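Local atomic coordinates of Cap5O (Staphylococcus aureus, PDB entry 3OJO), a protein that probably oxidises UDP-N-acetylmannosamine with NAD as cofactor in capsular polysaccharide biosynthesis. Residues E218-D223 / H268-D273; S129-K134 / T210-K215; K401-T406 / E415-Y420. All blocks are in the same frame, centred on the assembly; numbering follows the deposited sequence.

How the contacts relate
Following the chain from its N terminus, contact 2 closes first: 129-134, the loop leaving strand 124-127 of the NAD-binding domain, is met by 210-215 on the long helix 208-238 after 75 intervening residues. Contact 1 opens on the same helix at 218-223 and closes 44 residues later with the loop 268-273. Contact 3 joins 401-406 to 415-420 across only eight residues. The three follow in series, none nested or crossed. Contacts 1 and 2 touch, C269 against T130 and A271 against M213; both use helix 208-238, which meets the cofactor loop with one part and the cysteine loop with the next. Contact 3 lies about 34 Å from contact 1, centre to centre, in the C-terminal sheet.

Contact 1 (E218-D223 / H268-D273); sequences ENTYRD and HCLAVD. With PDC (pyridine-2,6-dicarboxylic acid), chain L; PDC (pyridine-2,6-dicarboxylic acid), chain I.
N219 and T220, neighbours on helix 208-238, each make one hydrogen bond to the backbone of loop 268-273. N219 ND2 donates to C269 O (2.9 Å, 172°); the acceptor lies in the amide plane, whereas the donor sits above the carbonyl plane. H268 CB packs on N219 ND2 at 3.6 Å, its imidazole oblique to the amide. A271 N gives a longer bond to T220 OG1 (3.3 Å), and that hydroxyl is also hydrogen-bonded to L216 O one turn back. L270, between the two bonded loop residues, lays CD2 against N219 CB (3.8 Å), and its CD1 meets D223 OD2 (3.7 Å), L270 and D223 crossing at about a right angle; D223 OD1 is salt-bridged to R101. A271 is the centre of an inverse gamma turn closed by V272 N to L270 O (2.8 Å). On the pocket side, the extended R222 chain runs along one pyridine-2,6-dicarboxylic acid, CD to C3 3.5 Å, and a carboxylate of a second such molecule lies over one face of the R222 guanidinium. HCLAVD fits the cysteine-bearing active-site loop of UDP-glucose/GDP-mannose dehydrogenases, C269 probably being the active-site cysteine, here oxidised to a disulfide with C103.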
loop_
_atom_site.group_PDB
_atom_site.type_symbol
_atom_site.label_atom_id
_atom_site.label_comp_id
_atom_site.label_asym_id
_atom_site.label_seq_id
_atom_site.Cartn_x
_atom_site.Cartn_y
_atom_site.Cartn_z
ATOM N N GLU B 218 8.344 6.090 -2.891
ATOM C CA GLU B 218 7.928 5.332 -4.073
ATOM C C GLU B 218 8.362 3.878 -3.879
ATOM O O GLU B 218 7.551 2.961 -4.020
ATOM C CB GLU B 218 8.594 5.904 -5.345
ATOM C CG GLU B 218 7.952 7.179 -5.885
ATOM C CD GLU B 218 8.628 7.808 -7.096
ATOM O OE1 GLU B 218 8.319 8.980 -7.415
ATOM O OE2 GLU B 218 9.461 7.129 -7.736
ATOM N N ASN B 219 9.632 3.684 -3.480
ATOM C CA ASN B 219 10.231 2.389 -3.232
ATOM C C ASN B 219 9.566 1.646 -2.079
ATOM O O ASN B 219 9.419 0.421 -2.138
ATOM C CB ASN B 219 11.723 2.558 -2.978
ATOM C CG ASN B 219 12.532 2.899 -4.203
ATOM O OD1 ASN B 219 11.999 3.086 -5.292
ATOM N ND2 ASN B 219 13.853 3.009 -4.047
ATOM N N THR B 220 9.211 2.388 -1.027
ATOM C CA THR B 220 8.576 1.961 0.219
ATOM C C THR B 220 7.111 1.547 0.008
ATOM O O THR B 220 6.711 0.482 0.493
ATOM C CB THR B 220 8.756 3.064 1.247
ATOM O OG1 THR B 220 10.158 3.238 1.447
ATOM C CG2 THR B 220 8.103 2.747 2.549
ATOM N N TYR B 221 6.322 2.370 -0.722
ATOM C CA TYR B 221 4.948 2.030 -1.050
ATOM C C TYR B 221 4.946 0.696 -1.762
ATOM O O TYR B 221 4.137 -0.172 -1.455
ATOM C CB TYR B 221 4.276 3.102 -1.937
ATOM C CG TYR B 221 2.933 2.668 -2.497
ATOM C CD1 TYR B 221 1.772 2.769 -1.737
ATOM C CD2 TYR B 221 2.830 2.132 -3.774
ATOM C CE1 TYR B 221 0.534 2.360 -2.250
ATOM C CE2 TYR B 221 1.609 1.721 -4.293
ATOM C CZ TYR B 221 0.466 1.817 -3.523
ATOM O OH TYR B 221 -0.735 1.402 -4.041
ATOM N N ARG B 222 5.875 0.535 -2.707
ATOM C CA ARG B 222 6.021 -0.686 -3.489
ATOM C C ARG B 222 6.456 -1.890 -2.633
ATOM O O ARG B 222 5.923 -2.961 -2.835
ATOM C CB ARG B 222 6.949 -0.432 -4.688
ATOM C CG ARG B 222 7.166 -1.661 -5.555
ATOM C CD ARG B 222 8.151 -1.445 -6.685
ATOM N NE ARG B 222 8.558 -2.716 -7.292
ATOM C CZ ARG B 222 7.800 -3.473 -8.092
ATOM N NH1 ARG B 222 6.560 -3.098 -8.400
ATOM N NH2 ARG B 222 8.270 -4.618 -8.571
ATOM N N ASP B 223 7.379 -1.709 -1.668
ATOM C CA ASP B 223 7.886 -2.802 -0.841
ATOM C C ASP B 223 6.864 -3.302 0.163
ATOM O O ASP B 223 6.683 -4.506 0.280
ATOM C CB ASP B 223 9.221 -2.415 -0.163
ATOM C CG ASP B 223 10.004 -3.588 0.407
ATOM O OD1 ASP B 223 10.603 -4.336 -0.376
ATOM O OD2 ASP B 223 10.031 -3.740 1.635
ATOM N N HIS B 268 16.926 -1.873 -5.427
ATOM C CA HIS B 268 16.597 -0.614 -4.728
ATOM C C HIS B 268 16.592 -0.589 -3.184
ATOM O O HIS B 268 16.302 -1.600 -2.538
ATOM C CB HIS B 268 15.236 -0.097 -5.240
ATOM C CG HIS B 268 14.137 -1.121 -5.192
ATOM N ND1 HIS B 268 13.891 -1.973 -6.263
ATOM C CD2 HIS B 268 13.261 -1.405 -4.200
ATOM C CE1 HIS B 268 12.878 -2.742 -5.887
ATOM N NE2 HIS B 268 12.463 -2.438 -4.657
ATOM N N CYS B 269 16.841 0.605 -2.607
ATOM C CA CYS B 269 16.850 0.836 -1.165
ATOM C C CYS B 269 15.754 1.810 -0.715
ATOM O O CYS B 269 15.297 2.642 -1.507
ATOM C CB CYS B 269 18.236 1.229 -0.663
ATOM S SG CYS B 269 19.115 2.434 -1.698
ATOM N N LEU B 270 15.288 1.658 0.544
ATOM C CA LEU B 270 14.117 2.357 1.087
ATOM C C LEU B 270 14.294 3.703 1.808
ATOM O O LEU B 270 15.427 4.140 2.023
ATOM C CB LEU B 270 13.274 1.392 1.932
ATOM C CG LEU B 270 12.947 0.042 1.348
ATOM C CD1 LEU B 270 12.063 -0.722 2.292
ATOM C CD2 LEU B 270 12.288 0.152 -0.029
ATOM N N ALA B 271 13.143 4.344 2.183
ATOM C CA ALA B 271 12.987 5.631 2.889
ATOM C C ALA B 271 13.462 5.584 4.368
ATOM O O ALA B 271 12.791 6.087 5.283
ATOM C CB ALA B 271 11.536 6.112 2.794
ATOM N N VAL B 272 14.641 4.991 4.589
ATOM C CA VAL B 272 15.228 4.883 5.917
ATOM C C VAL B 272 16.667 5.335 5.918
ATOM O O VAL B 272 17.491 4.792 5.177
ATOM C CB VAL B 272 15.031 3.499 6.588
ATOM C CG1 VAL B 272 13.641 3.379 7.213
ATOM C CG2 VAL B 272 15.299 2.354 5.610
ATOM N N ASP B 273 16.962 6.373 6.707
ATOM C CA ASP B 273 18.332 6.835 6.854
ATOM C C ASP B 273 18.978 5.942 7.941
ATOM O O ASP B 273 18.324 5.643 8.954
ATOM C CB ASP B 273 18.411 8.342 7.158
ATOM C CG ASP B 273 18.080 8.733 8.579
ATOM O OD1 ASP B 273 16.895 9.013 8.854
ATOM O OD2 ASP B 273 19.006 8.766 9.414
HETATM N N1 PDC L . 9.053 1.701 -9.480
HETATM C C2 PDC L . 7.815 1.274 -9.208
HETATM C C3 PDC L . 7.256 1.674 -7.997
HETATM C C4 PDC L . 8.079 2.447 -7.137
HETATM C C5 PDC L . 9.372 2.847 -7.518
HETATM C C6 PDC L . 9.816 2.447 -8.745
HETATM C C7 PDC L . 7.154 0.440 -10.263
HETATM O O1 PDC L . 6.017 0.033 -10.122
HETATM O O2 PDC L . 7.873 0.167 -11.399
HETATM C C8 PDC L . 11.119 2.774 -9.351
HETATM O O3 PDC L . 11.944 3.498 -8.791
HETATM O O4 PDC L . 11.374 2.263 -10.576
HETATM N N1 PDC I . 9.671 -0.970 -12.969
HETATM C C2 PDC I . 10.011 -1.852 -11.967
HETATM C C3 PDC I . 9.756 -3.260 -12.053
HETATM C C4 PDC I . 9.126 -3.726 -13.219
HETATM C C5 PDC I . 8.816 -2.783 -14.232
HETATM C C6 PDC I . 9.092 -1.387 -14.104
HETATM C C7 PDC I . 10.644 -1.315 -10.773
HETATM O O1 PDC I . 11.009 -2.029 -9.828
HETATM O O2 PDC I . 10.851 0.000 -10.824
HETATM C C8 PDC I . 8.680 -0.425 -15.203
HETATM O O3 PDC I . 8.145 -0.765 -16.226
HETATM O O4 PDC I . 8.879 0.883 -15.151
#

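Contact 2 (S129-K134 / T210-K215); sequences STIAPK and TAEMSK. With NAD (nicotinamide-adenine-dinucleotide), chain J.
The loop between strand 124-127 and helix 135-145 of the Rossmann-type NAD-binding domain rests here on helix 208-238, with E212 at the centre. The glutamate chain leaves the helix with CG anti to the carbonyl carbon (chi1 -61°) and stays extended beyond it, which brings its carboxylate up to the first backbone amides of helix 135-145. E212 OE1 accepts K134 N at 2.7 Å, the donor coming from above the carboxylate plane, and E212 OE2 takes M136 N. Two backbone N-H groups at a helix N terminus, K134 being the N-cap residue, thus grip one buried carboxylate, and the helix end would probably stabilise its negative charge. K134 NZ is hydrogen-bonded to L239 O of the second subunit.

Upstream in the loop the cofactor is held: T130 N donates to O2D of the nicotinamide ribose (2.9 Å, 163°), and T130 OG1 lies 3.0 Å from C6N of the nicotinamide ring. The next residue, I131, crosses E212 obliquely, its CD1 close against E212 OE2 at 3.2 Å; H159 of strand 156-159 touches both side chains. On the other flank, M213 bends at chi2 and chi3 to bring its methyl CE to P133 CG (3.5 Å), the two side chains crossing at about a right angle. I241 and V246, both of the second subunit, pack on P133 and M213 respectively.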
loop_
_atom_site.group_PDB
_atom_site.type_symbol
_atom_site.label_atom_id
_atom_site.label_comp_id
_atom_site.label_asym_id
_atom_site.label_seq_id
_atom_site.Cartn_x
_atom_site.Cartn_y
_atom_site.Cartn_z
ATOM N N SER B 129 22.561 9.892 -7.898
ATOM C CA SER B 129 22.510 8.631 -7.164
ATOM C C SER B 129 21.393 8.653 -6.120
ATOM O O SER B 129 21.019 9.722 -5.626
ATOM C CB SER B 129 23.842 8.414 -6.441
ATOM O OG SER B 129 24.932 8.472 -7.341
ATOM N N THR B 130 20.903 7.475 -5.744
ATOM C CA THR B 130 19.862 7.371 -4.728
ATOM C C THR B 130 20.441 7.725 -3.391
ATOM O O THR B 130 21.463 7.158 -3.002
ATOM C CB THR B 130 19.207 5.993 -4.762
ATOM O OG1 THR B 130 18.611 5.857 -6.056
ATOM C CG2 THR B 130 18.144 5.826 -3.673
ATOM N N ILE B 131 19.833 8.695 -2.700
ATOM C CA ILE B 131 20.334 9.107 -1.394
ATOM C C ILE B 131 19.258 9.115 -0.334
ATOM O O ILE B 131 18.100 9.434 -0.635
ATOM C CB ILE B 131 21.157 10.415 -1.455
ATOM C CG1 ILE B 131 20.313 11.593 -1.953
ATOM C CG2 ILE B 131 22.471 10.220 -2.241
ATOM C CD1 ILE B 131 21.041 12.858 -2.090
ATOM N N ALA B 132 19.647 8.787 0.915
ATOM C CA ALA B 132 18.740 8.785 2.065
ATOM C C ALA B 132 18.292 10.210 2.343
ATOM O O ALA B 132 19.050 11.140 2.060
ATOM C CB ALA B 132 19.428 8.195 3.286
ATOM N N PRO B 133 17.067 10.435 2.866
ATOM C CA PRO B 133 16.638 11.819 3.128
ATOM C C PRO B 133 17.567 12.513 4.108
ATOM O O PRO B 133 18.102 11.880 5.025
ATOM C CB PRO B 133 15.214 11.659 3.658
ATOM C CG PRO B 133 14.785 10.324 3.182
ATOM C CD PRO B 133 16.017 9.479 3.275
ATOM N N LYS B 134 17.821 13.797 3.836
ATOM C CA LYS B 134 18.701 14.689 4.597
ATOM C C LYS B 134 20.203 14.557 4.316
ATOM O O LYS B 134 21.002 15.154 5.027
ATOM C CB LYS B 134 18.313 14.787 6.090
ATOM C CG LYS B 134 16.917 15.390 6.255
ATOM C CD LYS B 134 16.777 16.130 7.513
ATOM C CE LYS B 134 17.315 17.534 7.590
ATOM N NZ LYS B 134 16.749 18.145 8.822
ATOM N N THR B 210 12.714 16.987 -0.031
ATOM C CA THR B 210 11.473 16.527 -0.646
ATOM C C THR B 210 11.773 15.575 -1.795
ATOM O O THR B 210 11.087 14.565 -1.927
ATOM C CB THR B 210 10.567 17.712 -1.024
ATOM O OG1 THR B 210 10.258 18.438 0.166
ATOM C CG2 THR B 210 9.249 17.274 -1.699
ATOM N N ALA B 211 12.811 15.886 -2.593
ATOM C CA ALA B 211 13.267 15.071 -3.712
ATOM C C ALA B 211 13.783 13.704 -3.206
ATOM O O ALA B 211 13.526 12.665 -3.835
ATOM C CB ALA B 211 14.389 15.803 -4.466
ATOM N N GLU B 212 14.562 13.729 -2.107
ATOM C CA GLU B 212 15.106 12.521 -1.500
ATOM C C GLU B 212 13.957 11.619 -0.976
ATOM O O GLU B 212 13.860 10.476 -1.389
ATOM C CB GLU B 212 16.091 12.864 -0.369
ATOM C CG GLU B 212 17.308 13.667 -0.796
ATOM C CD GLU B 212 18.112 14.303 0.325
ATOM O OE1 GLU B 212 17.515 14.723 1.343
ATOM O OE2 GLU B 212 19.345 14.423 0.166
ATOM N N MET B 213 13.112 12.152 -0.088
ATOM C CA MET B 213 12.002 11.491 0.578
ATOM C C MET B 213 10.992 10.872 -0.387
ATOM O O MET B 213 10.562 9.730 -0.187
ATOM C CB MET B 213 11.320 12.465 1.562
ATOM C CG MET B 213 10.494 11.783 2.667
ATOM S SD MET B 213 11.204 10.240 3.328
ATOM C CE MET B 213 11.760 10.743 4.979
ATOM N N SER B 214 10.649 11.618 -1.432
ATOM C CA SER B 214 9.710 11.242 -2.474
ATOM C C SER B 214 10.131 9.968 -3.205
ATOM O O SER B 214 9.301 9.090 -3.463
ATOM C CB SER B 214 9.533 12.409 -3.453
ATOM O OG SER B 214 9.206 11.984 -4.772
ATOM N N LYS B 215 11.391 9.894 -3.591
ATOM C CA LYS B 215 11.876 8.763 -4.370
ATOM C C LYS B 215 11.956 7.483 -3.569
ATOM O O LYS B 215 11.717 6.392 -4.081
ATOM C CB LYS B 215 13.192 9.119 -5.088
ATOM C CG LYS B 215 12.922 9.902 -6.361
ATOM C CD LYS B 215 12.207 9.072 -7.450
ATOM C CE LYS B 215 11.431 9.934 -8.417
ATOM N NZ LYS B 215 12.023 9.894 -9.783
HETATM P PA NAD J . 26.678 1.135 -12.001
HETATM O O1A NAD J . 27.283 0.140 -11.092
HETATM O O2A NAD J . 26.292 0.535 -13.295
HETATM O O5B NAD J . 27.739 2.319 -12.243
HETATM C C5B NAD J . 28.485 2.874 -11.193
HETATM C C4B NAD J . 29.840 3.245 -11.748
HETATM O O4B NAD J . 30.441 4.206 -10.906
HETATM C C3B NAD J . 30.793 2.048 -11.859
HETATM O O3B NAD J . 31.424 2.067 -13.134
HETATM C C2B NAD J . 31.842 2.358 -10.798
HETATM O O2B NAD J . 33.125 1.853 -11.105
HETATM C C1B NAD J . 31.814 3.875 -10.744
HETATM N N9A NAD J . 32.311 4.370 -9.452
HETATM C C8A NAD J . 32.064 3.812 -8.216
HETATM N N7A NAD J . 32.592 4.613 -7.265
HETATM C C5A NAD J . 33.178 5.667 -7.885
HETATM C C6A NAD J . 33.880 6.766 -7.388
HETATM N N6A NAD J . 34.041 6.878 -6.065
HETATM N N1A NAD J . 34.380 7.715 -8.276
HETATM C C2A NAD J . 34.174 7.579 -9.640
HETATM N N3A NAD J . 33.482 6.487 -10.126
HETATM C C4A NAD J . 32.992 5.546 -9.263
HETATM O O3 NAD J . 25.430 1.834 -11.240
HETATM P PN NAD J . 24.230 2.584 -11.997
HETATM O O1N NAD J . 23.254 1.550 -12.424
HETATM O O2N NAD J . 24.785 3.546 -12.982
HETATM O O5D NAD J . 23.527 3.385 -10.822
HETATM C C5D NAD J . 24.270 4.106 -9.873
HETATM C C4D NAD J . 23.312 4.536 -8.767
HETATM O O4D NAD J . 22.287 5.361 -9.298
HETATM C C3D NAD J . 22.531 3.384 -8.133
HETATM O O3D NAD J . 23.246 2.559 -7.232
HETATM C C2D NAD J . 21.428 4.164 -7.464
HETATM O O2D NAD J . 21.984 4.925 -6.423
HETATM C C1D NAD J . 21.091 5.168 -8.554
HETATM N N1N NAD J . 19.980 4.595 -9.348
HETATM C C2N NAD J . 20.196 3.883 -10.507
HETATM C C3N NAD J . 19.106 3.333 -11.199
HETATM C C7N NAD J . 19.244 2.946 -12.645
HETATM O O7N NAD J . 18.220 3.350 -13.534
HETATM N N7N NAD J . 20.293 2.218 -13.048
HETATM C C4N NAD J . 17.809 3.481 -10.686
HETATM C C5N NAD J . 17.600 4.169 -9.493
HETATM C C6N NAD J . 18.706 4.705 -8.830
#

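Contact 3 (K401-T406 / E415-Y420); sequences KVIFDT and EDVLYY
Four backbone hydrogen bonds and one between side chains join the strands. K401 O accepts L418 N (2.8 Å) and I403 O accepts Y420 N, while I403 N and D405 N donate to L418 O and Y420 O. The first three donors approach nearly along the C=O axis; D405 N instead stands above the carbonyl plane of Y420. Y419 OH donates to D405 OD2 (2.7 Å) on that oxygen's anti lone pair; OD2 lies in the plane of the tyrosine ring, at its edge, with the carboxylate turned 67° from the ring. They meet because CG is anti to the backbone N in each residue (chi1 -172° for D405 and 177° for Y419). D405 OD2 also accepts V409 N and V410 N, and OD1 takes K407 N, three backbone N-H groups just after its strand.

V402, I403 and F404 pair in parallel with L418, Y419 and Y420, adding strand 418-420 as the outermost strand, within this chain, of the parallel, Rossmann-like sheet (order 2-1-3-4-5) of the UDP-binding domain; on its other side strand 402-405 bonds to strand 377-380. V402 CG1 lies alongside L418 CD1 (3.8 Å) on the face that also carries F404 and Y420; the Y420 ring has I403 O at its edge, in plane, and makes an edge-to-face contact with F428. On the opposite face, I403 CD1 touches V417 CG1 (3.7 Å), its CG2 packing against Y419 CD2. K401 runs extended beside D416, NZ 4.4 Å from OD2, too far for a salt bridge, which K401 NZ makes instead with D396 OD1.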
loop_
_atom_site.group_PDB
_atom_site.type_symbol
_atom_site.label_atom_id
_atom_site.label_comp_id
_atom_site.label_asym_id
_atom_site.label_seq_id
_atom_site.Cartn_x
_atom_site.Cartn_y
_atom_site.Cartn_z
ATOM N N LYS B 401 7.113 -33.488 -15.716
ATOM C CA LYS B 401 6.766 -32.195 -16.301
ATOM C C LYS B 401 5.905 -31.322 -15.351
ATOM O O LYS B 401 4.686 -31.195 -15.536
ATOM C CB LYS B 401 6.135 -32.356 -17.697
ATOM C CG LYS B 401 7.097 -32.886 -18.760
ATOM C CD LYS B 401 6.424 -32.967 -20.126
ATOM C CE LYS B 401 7.125 -33.917 -21.064
ATOM N NZ LYS B 401 6.490 -33.932 -22.409
ATOM N N VAL B 402 6.553 -30.750 -14.307
ATOM C CA VAL B 402 5.885 -29.856 -13.348
ATOM C C VAL B 402 6.567 -28.487 -13.257
ATOM O O VAL B 402 7.796 -28.407 -13.216
ATOM C CB VAL B 402 5.501 -30.468 -11.964
ATOM C CG1 VAL B 402 4.918 -31.875 -12.103
ATOM C CG2 VAL B 402 6.660 -30.457 -10.985
ATOM N N ILE B 403 5.760 -27.415 -13.263
ATOM C CA ILE B 403 6.217 -26.027 -13.176
ATOM C C ILE B 403 5.595 -25.319 -11.962
ATOM O O ILE B 403 4.365 -25.286 -11.845
ATOM C CB ILE B 403 5.887 -25.234 -14.480
ATOM C CG1 ILE B 403 6.599 -25.825 -15.712
ATOM C CG2 ILE B 403 6.206 -23.727 -14.317
ATOM C CD1 ILE B 403 6.176 -25.222 -17.024
ATOM N N PHE B 404 6.445 -24.724 -11.087
ATOM C CA PHE B 404 6.009 -23.855 -9.992
ATOM C C PHE B 404 6.503 -22.440 -10.329
ATOM O O PHE B 404 7.701 -22.132 -10.235
ATOM C CB PHE B 404 6.460 -24.312 -8.590
ATOM C CG PHE B 404 6.025 -23.380 -7.475
ATOM C CD1 PHE B 404 4.791 -22.729 -7.523
ATOM C CD2 PHE B 404 6.845 -23.152 -6.379
ATOM C CE1 PHE B 404 4.406 -21.847 -6.512
ATOM C CE2 PHE B 404 6.447 -22.284 -5.361
ATOM C CZ PHE B 404 5.228 -21.647 -5.433
ATOM N N ASP B 405 5.565 -21.606 -10.792
ATOM C CA ASP B 405 5.844 -20.249 -11.231
ATOM C C ASP B 405 5.532 -19.241 -10.131
ATOM O O ASP B 405 4.371 -18.985 -9.829
ATOM C CB ASP B 405 5.105 -19.970 -12.546
ATOM C CG ASP B 405 5.419 -18.671 -13.246
ATOM O OD1 ASP B 405 6.429 -18.029 -12.889
ATOM O OD2 ASP B 405 4.667 -18.301 -14.159
ATOM N N THR B 406 6.594 -18.690 -9.515
ATOM C CA THR B 406 6.505 -17.712 -8.435
ATOM C C THR B 406 6.230 -16.298 -8.962
ATOM O O THR B 406 5.960 -15.403 -8.159
ATOM C CB THR B 406 7.780 -17.758 -7.552
ATOM O OG1 THR B 406 8.878 -17.213 -8.262
ATOM C CG2 THR B 406 8.097 -19.136 -7.044
ATOM N N GLU B 415 -0.819 -29.369 -21.505
ATOM C CA GLU B 415 -1.598 -30.597 -21.346
ATOM C C GLU B 415 -0.751 -31.634 -20.616
ATOM O O GLU B 415 -1.143 -32.077 -19.532
ATOM C CB GLU B 415 -2.136 -31.126 -22.685
ATOM C CG GLU B 415 -3.468 -31.854 -22.550
ATOM C CD GLU B 415 -3.393 -33.294 -22.070
ATOM O OE1 GLU B 415 -3.130 -34.187 -22.910
ATOM O OE2 GLU B 415 -3.624 -33.534 -20.863
ATOM N N ASP B 416 0.435 -31.973 -21.173
ATOM C CA ASP B 416 1.379 -32.928 -20.566
ATOM C C ASP B 416 1.984 -32.346 -19.281
ATOM O O ASP B 416 2.261 -33.096 -18.341
ATOM C CB ASP B 416 2.551 -33.272 -21.518
ATOM C CG ASP B 416 2.199 -33.550 -22.963
ATOM O OD1 ASP B 416 1.709 -34.667 -23.252
ATOM O OD2 ASP B 416 2.490 -32.685 -23.818
ATOM N N VAL B 417 2.179 -31.005 -19.255
ATOM C CA VAL B 417 2.836 -30.266 -18.173
ATOM C C VAL B 417 1.836 -29.801 -17.108
ATOM O O VAL B 417 0.802 -29.215 -17.447
ATOM C CB VAL B 417 3.691 -29.075 -18.717
ATOM C CG1 VAL B 417 4.583 -28.490 -17.631
ATOM C CG2 VAL B 417 4.538 -29.475 -19.933
ATOM N N LEU B 418 2.158 -30.056 -15.820
ATOM C CA LEU B 418 1.361 -29.602 -14.676
ATOM C C LEU B 418 1.867 -28.214 -14.246
ATOM O O LEU B 418 2.986 -28.095 -13.738
ATOM C CB LEU B 418 1.461 -30.586 -13.505
ATOM C CG LEU B 418 0.700 -31.898 -13.632
ATOM C CD1 LEU B 418 1.280 -32.932 -12.699
ATOM C CD2 LEU B 418 -0.770 -31.712 -13.324
ATOM N N TYR B 419 1.060 -27.167 -14.498
ATOM C CA TYR B 419 1.420 -25.785 -14.177
ATOM C C TYR B 419 0.815 -25.256 -12.873
ATOM O O TYR B 419 -0.409 -25.220 -12.710
ATOM C CB TYR B 419 1.112 -24.832 -15.348
ATOM C CG TYR B 419 1.403 -23.381 -15.030
ATOM C CD1 TYR B 419 0.393 -22.529 -14.596
ATOM C CD2 TYR B 419 2.689 -22.861 -15.158
ATOM C CE1 TYR B 419 0.661 -21.202 -14.267
ATOM C CE2 TYR B 419 2.965 -21.533 -14.842
ATOM C CZ TYR B 419 1.947 -20.709 -14.394
ATOM O OH TYR B 419 2.200 -19.396 -14.102
ATOM N N TYR B 420 1.680 -24.733 -12.000
ATOM C CA TYR B 420 1.276 -24.147 -10.732
ATOM C C TYR B 420 1.742 -22.700 -10.570
ATOM O O TYR B 420 2.783 -22.296 -11.093
ATOM C CB TYR B 420 1.700 -25.014 -9.537
ATOM C CG TYR B 420 1.162 -26.429 -9.575
ATOM C CD1 TYR B 420 1.839 -27.435 -10.261
ATOM C CD2 TYR B 420 0.014 -26.780 -8.869
ATOM C CE1 TYR B 420 1.362 -28.746 -10.281
ATOM C CE2 TYR B 420 -0.463 -28.091 -8.868
ATOM C CZ TYR B 420 0.212 -29.069 -9.582
ATOM O OH TYR B 420 -0.251 -30.361 -9.610
#